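Local coordinates for protein putative deoxyribonuclease yjjV (Escherichia coli, PDB 1ZZM) that probably acts as a metal-dependent hydrolase of ester bonds, binding two divalent metal cations per subunit, as in other TatD-type enzymes, at residues A142-L145 and K146-L150. Numbering follows the deposited sequence.
Sequences AMHL and KRHDL. With ZN (zinc ion), chain D.
His144 and His148, one helical turn apart, grip a zinc ion together: His144 ND1 binds the metal at 2.2 Å and His148 NE2 at 2.0 Å. With CG of each residue anti to its carbonyl carbon, the two imidazoles lie alongside each other, edge facing edge with the zinc bound between ND1 and NE2, their planes only 16° apart. Asp117, on helix 109-125, is the third protein ligand, and Gln113 OE1 of that helix hydrogen-bonds His144 NE2, which helps to set the rotation of the ring. The zinc thus ties two neighbouring outer helices of the TatD TIM-barrel fold, away from the site where His133 and His157 bind another metal. In the backbone of the same turn, His148 N donates to His144 O (2.9 Å). The last turn closes with Asp149 N on Leu145 O (3.1 Å, bent to 144°), and a water bridges that same carbonyl to Leu150 N as Asp149 leaves the helix with positive phi. On the flank, Met143 CG sits over the centre of one face of the Arg147 guanidinium, with SD 3.6 Å from Arg147 NH1. The bend at chi3 (69°) brings CE over the rim of the His144 ring. Shortening Met143 to an alanine is likely to take the thioether chain from both flat groups, leaving Arg147 freer to swing.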
loop_
_atom_site.group_PDB
_atom_site.type_symbol
_atom_site.label_atom_id
_atom_site.label_comp_id
_atom_site.label_asym_id
_atom_site.label_seq_id
_atom_site.Cartn_x
_atom_site.Cartn_y
_atom_site.Cartn_z
ATOM N N ALA A 142 -9.456 -11.723 4.471
ATOM C CA ALA A 142 -8.946 -12.307 5.721
ATOM C C ALA A 142 -9.020 -13.846 5.697
ATOM O O ALA A 142 -8.135 -14.535 6.232
ATOM C CB ALA A 142 -9.734 -11.778 6.921
ATOM N N MET A 143 -10.081 -14.385 5.105
ATOM C CA MET A 143 -10.228 -15.830 5.026
ATOM C C MET A 143 -9.042 -16.452 4.262
ATOM O O MET A 143 -8.472 -17.450 4.706
ATOM C CB MET A 143 -11.547 -16.184 4.332
ATOM C CG MET A 143 -11.773 -17.673 4.139
ATOM S SD MET A 143 -13.083 -17.938 2.861
ATOM C CE MET A 143 -12.177 -17.374 1.348
ATOM N N HIS A 144 -8.667 -15.843 3.131
ATOM C CA HIS A 144 -7.534 -16.319 2.323
ATOM C C HIS A 144 -6.212 -16.103 3.081
ATOM O O HIS A 144 -5.370 -16.995 3.108
ATOM C CB HIS A 144 -7.455 -15.582 0.953
ATOM C CG HIS A 144 -8.553 -15.955 -0.015
ATOM N ND1 HIS A 144 -8.618 -17.182 -0.637
ATOM C CD2 HIS A 144 -9.662 -15.283 -0.408
ATOM C CE1 HIS A 144 -9.721 -17.258 -1.363
ATOM N NE2 HIS A 144 -10.376 -16.117 -1.238
ATOM N N LEU A 145 -6.019 -14.931 3.698
ATOM C CA LEU A 145 -4.748 -14.719 4.423
ATOM C C LEU A 145 -4.567 -15.748 5.537
ATOM O O LEU A 145 -3.458 -16.271 5.755
ATOM C CB LEU A 145 -4.672 -13.316 5.016
ATOM C CG LEU A 145 -4.848 -12.198 3.960
ATOM C CD1 LEU A 145 -4.867 -10.829 4.657
ATOM C CD2 LEU A 145 -3.741 -12.254 2.929
ATOM N N LYS A 146 -5.637 -16.001 6.283
ATOM C CA LYS A 146 -5.531 -16.983 7.343
ATOM C C LYS A 146 -5.123 -18.346 6.759
ATOM O O LYS A 146 -4.204 -18.987 7.249
ATOM C CB LYS A 146 -6.848 -17.100 8.100
ATOM C CG LYS A 146 -6.756 -18.072 9.308
ATOM C CD LYS A 146 -8.142 -18.442 9.799
ATOM C CE LYS A 146 -8.108 -19.410 10.993
ATOM N NZ LYS A 146 -7.772 -18.690 12.258
ATOM N N ARG A 147 -5.779 -18.771 5.689
ATOM C CA ARG A 147 -5.468 -20.056 5.079
ATOM C C ARG A 147 -4.075 -20.222 4.517
ATOM O O ARG A 147 -3.433 -21.257 4.722
ATOM C CB ARG A 147 -6.457 -20.347 3.944
ATOM C CG ARG A 147 -7.831 -20.622 4.466
ATOM C CD ARG A 147 -8.774 -21.022 3.387
ATOM N NE ARG A 147 -10.034 -21.449 3.995
ATOM C CZ ARG A 147 -11.197 -21.416 3.366
ATOM N NH1 ARG A 147 -11.251 -20.976 2.121
ATOM N NH2 ARG A 147 -12.301 -21.812 3.990
ATOM N N HIS A 148 -3.588 -19.201 3.822
ATOM C CA HIS A 148 -2.303 -19.340 3.174
ATOM C C HIS A 148 -1.077 -19.034 4.006
ATOM O O HIS A 148 0.023 -19.364 3.606
ATOM C CB HIS A 148 -2.379 -18.614 1.839
ATOM C CG HIS A 148 -3.558 -19.064 1.033
ATOM N ND1 HIS A 148 -3.779 -20.398 0.740
ATOM C CD2 HIS A 148 -4.639 -18.393 0.570
ATOM C CE1 HIS A 148 -4.945 -20.525 0.135
ATOM N NE2 HIS A 148 -5.489 -19.324 0.024
ATOM N N ASP A 149 -1.294 -18.411 5.161
ATOM C CA ASP A 149 -0.241 -18.180 6.145
ATOM C C ASP A 149 1.113 -17.769 5.570
ATOM O O ASP A 149 2.074 -18.547 5.549
ATOM C CB ASP A 149 -0.133 -19.478 6.961
ATOM C CG ASP A 149 0.863 -19.392 8.087
ATOM O OD1 ASP A 149 1.060 -18.302 8.682
ATOM O OD2 ASP A 149 1.444 -20.452 8.380
ATOM N N LEU A 150 1.187 -16.538 5.100
ATOM C CA LEU A 150 2.429 -16.024 4.531
ATOM C C LEU A 150 3.331 -15.610 5.683
ATOM O O LEU A 150 2.950 -14.773 6.495
ATOM C CB LEU A 150 2.159 -14.792 3.656
ATOM C CG LEU A 150 1.470 -15.028 2.315
ATOM C CD1 LEU A 150 0.033 -15.438 2.559
ATOM C CD2 LEU A 150 1.551 -13.752 1.459
HETATM ZN ZN ZN D . -7.126 -18.711 -0.969
HETATM O O HOH W 1 -1.193 -14.942 5.976
#